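USP37 protein (Homo sapiens, PDB 3U12) probably removes ubiquitin from conjugated proteins as a cysteine-type deubiquitinase, of which this chain is the pleckstrin homology domain. Local coordinates at residues V52-H57 against S96-D101. Numbering follows the deposited sequence.
Sequences VSLVVH and SFLSID
L98 rests one methyl, CD2, against both L54 and V56. Its CB still lies 5.3 Å from L54 CD2, and the branch point CG is 5.2 Å from V56 CG2, so neither atom takes part directly. Beyond CG the two methyls part ways: L98 CD1 stays 5.7 Å from L54 CD2, whereas the other methyl reaches both partners. L98 CD2 meets L54 CD2 at 4.0 Å, the two leucines extending tip to tip, and it lies 4.0 Å from V56 CG2, where the side chains approach at a slant. The two partner methyls subtend an angle of about 80° at L98 CD2, so it sits over the pair, touching both without entering between them. These are ordinary van der Waals separations, and the 82 Å² buried in all belongs to a purely apolar contact.

The rotamer of V56 decides which branch does the touching. With CG1 anti to the backbone N (chi1 175°), CG2 falls beside that N and is the methyl presented to L98. L54 was modelled in two conformations, so its tip contact describes one of them. V55, between the two inward residues, turns away from L98 and packs on I66 and P64.

At their nearest, V56 and L98, the backbones stand 9.4 Å apart CA to CA, a spacing bridged by side chains instead of by strand pairing. The surrounding residues continue the hydrophobic layer: F67 touches both V56 and L98, while L54 also packs against F43, I45, L69 and L90. All three residues of the contact are buried near the centre of the chain, joining strands 51-58 and 97-104 through the interior of the curled antiparallel sheet, the apolar core characteristic of the pleckstrin homology fold.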
ATOM      1  N   VAL A  52      -4.265   8.692  -9.289  1.00 22.05           N
ATOM      2  CA  VAL A  52      -4.507   7.538  -8.420  1.00 18.83           C
ATOM      3  C   VAL A  52      -3.848   7.736  -7.058  1.00 19.00           C
ATOM      4  O   VAL A  52      -2.701   8.180  -6.988  1.00 18.05           O
ATOM      5  CB  VAL A  52      -4.015   6.232  -9.111  1.00 22.83           C
ATOM      6  CG1 VAL A  52      -4.287   5.008  -8.242  1.00 21.02           C
ATOM      7  CG2 VAL A  52      -4.639   6.062 -10.500  1.00 24.04           C
ATOM      8  N   SER A  53      -4.584   7.442  -5.973  1.00 14.03           N
ATOM      9  CA  SER A  53      -4.019   7.533  -4.638  1.00 13.06           C
ATOM     10  C   SER A  53      -4.336   6.278  -3.852  1.00 16.16           C
ATOM     11  O   SER A  53      -5.117   5.428  -4.310  1.00 16.81           O
ATOM     12  CB  SER A  53      -4.516   8.792  -3.907  1.00 16.30           C
ATOM     13  OG  SER A  53      -4.186   9.986  -4.598  1.00 19.31           O
ATOM     14  N   LEU A  54      -3.714   6.141  -2.674  0.50 14.84           N
ATOM     15  CA  LEU A  54      -3.897   4.997  -1.790  0.50 14.67           C
ATOM     16  C   LEU A  54      -4.355   5.467  -0.404  0.50 15.18           C
ATOM     17  O   LEU A  54      -3.698   6.307   0.207  0.50 14.43           O
ATOM     18  CB  LEU A  54      -2.557   4.226  -1.688  0.50 15.30           C
ATOM     19  CG  LEU A  54      -2.536   2.922  -0.870  0.50 21.31           C
ATOM     20  CD1 LEU A  54      -3.352   1.829  -1.545  0.50 21.35           C
ATOM     21  CD2 LEU A  54      -1.121   2.402  -0.742  0.50 25.20           C
ATOM     22  N   VAL A  55      -5.463   4.899   0.094  1.00 11.94           N
ATOM     23  CA  VAL A  55      -6.000   5.224   1.408  1.00 12.51           C
ATOM     24  C   VAL A  55      -5.617   4.114   2.373  1.00 16.24           C
ATOM     25  O   VAL A  55      -5.832   2.931   2.086  1.00 14.21           O
ATOM     26  CB  VAL A  55      -7.529   5.445   1.420  1.00 16.81           C
ATOM     27  CG1 VAL A  55      -7.997   5.911   2.802  1.00 16.86           C
ATOM     28  CG2 VAL A  55      -7.933   6.464   0.374  1.00 17.88           C
ATOM     29  N   VAL A  56      -5.105   4.511   3.541  1.00 15.21           N
ATOM     30  CA  VAL A  56      -4.759   3.594   4.624  1.00 15.70           C
ATOM     31  C   VAL A  56      -5.846   3.729   5.696  1.00 20.02           C
ATOM     32  O   VAL A  56      -5.965   4.776   6.331  1.00 18.63           O
ATOM     33  CB  VAL A  56      -3.344   3.881   5.194  1.00 19.04           C
ATOM     34  CG1 VAL A  56      -3.041   2.984   6.403  1.00 19.55           C
ATOM     35  CG2 VAL A  56      -2.271   3.728   4.110  1.00 17.68           C
ATOM     36  N   HIS A  57      -6.644   2.681   5.879  1.00 18.96           N
ATOM     37  CA  HIS A  57      -7.692   2.652   6.915  1.00 20.75           C
ATOM     38  C   HIS A  57      -7.213   1.685   7.990  1.00 25.16           C
ATOM     39  O   HIS A  57      -6.701   0.599   7.671  1.00 25.64           O
ATOM     40  CB  HIS A  57      -9.001   2.056   6.367  1.00 21.82           C
ATOM     41  CG  HIS A  57      -9.743   2.876   5.363  1.00 24.41           C
ATOM     42  ND1 HIS A  57      -9.593   2.653   4.009  1.00 25.15           N
ATOM     43  CD2 HIS A  57     -10.774   3.734   5.551  1.00 27.14           C
ATOM     44  CE1 HIS A  57     -10.485   3.425   3.414  1.00 25.72           C
ATOM     45  NE2 HIS A  57     -11.214   4.112   4.309  1.00 26.78           N
ATOM     46  N   SER A  96       8.473   7.829   1.381  1.00 28.16           N
ATOM     47  CA  SER A  96       7.498   7.180   2.253  1.00 25.23           C
ATOM     48  C   SER A  96       7.580   5.663   1.964  1.00 28.11           C
ATOM     49  O   SER A  96       7.747   5.249   0.806  1.00 27.30           O
ATOM     50  CB  SER A  96       6.088   7.656   1.954  1.00 25.26           C
ATOM     51  OG  SER A  96       5.971   9.064   2.028  1.00 30.82           O
ATOM     52  N   PHE A  97       7.555   4.857   3.022  1.00 24.06           N
ATOM     53  CA  PHE A  97       7.632   3.407   2.924  1.00 23.46           C
ATOM     54  C   PHE A  97       6.395   2.835   3.596  1.00 25.91           C
ATOM     55  O   PHE A  97       6.179   3.074   4.785  1.00 26.05           O
ATOM     56  CB  PHE A  97       8.887   2.902   3.625  1.00 28.06           C
ATOM     57  CG  PHE A  97       9.140   1.418   3.481  1.00 30.88           C
ATOM     58  CD1 PHE A  97       9.442   0.864   2.244  1.00 33.42           C
ATOM     59  CD2 PHE A  97       9.113   0.582   4.592  1.00 34.90           C
ATOM     60  CE1 PHE A  97       9.684  -0.506   2.114  1.00 36.74           C
ATOM     61  CE2 PHE A  97       9.384  -0.784   4.467  1.00 39.36           C
ATOM     62  CZ  PHE A  97       9.680  -1.316   3.232  1.00 37.93           C
ATOM     63  N   LEU A  98       5.579   2.114   2.830  1.00 19.91           N
ATOM     64  CA  LEU A  98       4.341   1.499   3.297  1.00 19.03           C
ATOM     65  C   LEU A  98       4.444   0.005   3.195  1.00 22.74           C
ATOM     66  O   LEU A  98       4.716  -0.524   2.110  1.00 21.78           O
ATOM     67  CB  LEU A  98       3.133   1.979   2.470  1.00 17.42           C
ATOM     68  CG  LEU A  98       2.703   3.453   2.648  1.00 21.46           C
ATOM     69  CD1 LEU A  98       3.573   4.395   1.830  1.00 22.92           C
ATOM     70  CD2 LEU A  98       1.287   3.647   2.195  1.00 24.56           C
ATOM     71  N   SER A  99       4.195  -0.679   4.307  0.50 19.31           N
ATOM     72  CA  SER A  99       4.227  -2.134   4.347  0.50 20.04           C
ATOM     73  C   SER A  99       2.901  -2.718   4.800  0.50 22.90           C
ATOM     74  O   SER A  99       2.232  -2.160   5.670  0.50 21.32           O
ATOM     75  CB  SER A  99       5.356  -2.619   5.245  0.50 23.97           C
ATOM     76  OG  SER A  99       6.591  -2.309   4.632  0.50 27.07           O
ATOM     77  N   ILE A 100       2.519  -3.834   4.185  1.00 19.75           N
ATOM     78  CA  ILE A 100       1.295  -4.554   4.532  1.00 18.08           C
ATOM     79  C   ILE A 100       1.661  -6.029   4.521  1.00 21.76           C
ATOM     80  O   ILE A 100       2.268  -6.521   3.561  1.00 20.69           O
ATOM     81  CB  ILE A 100       0.053  -4.177   3.676  1.00 18.66           C
ATOM     82  CG1 ILE A 100      -1.237  -4.870   4.239  1.00 18.87           C
ATOM     83  CG2 ILE A 100       0.272  -4.476   2.189  1.00 19.19           C
ATOM     84  CD1 ILE A 100      -2.599  -4.312   3.732  1.00 16.06           C
ATOM     85  N   ASP A 101       1.385  -6.700   5.636  1.00 19.10           N
ATOM     86  CA  ASP A 101       1.805  -8.080   5.836  1.00 20.93           C
ATOM     87  C   ASP A 101       0.642  -9.068   5.818  1.00 26.87           C
ATOM     88  O   ASP A 101      -0.517  -8.654   5.873  1.00 25.14           O
ATOM     89  CB  ASP A 101       2.575  -8.162   7.168  1.00 23.88           C
ATOM     90  CG  ASP A 101       3.479  -9.380   7.281  1.00 34.58           C
ATOM     91  OD1 ASP A 101       3.929  -9.886   6.232  1.00 33.93           O
ATOM     92  OD2 ASP A 101       3.713  -9.835   8.413  1.00 40.32           O
TER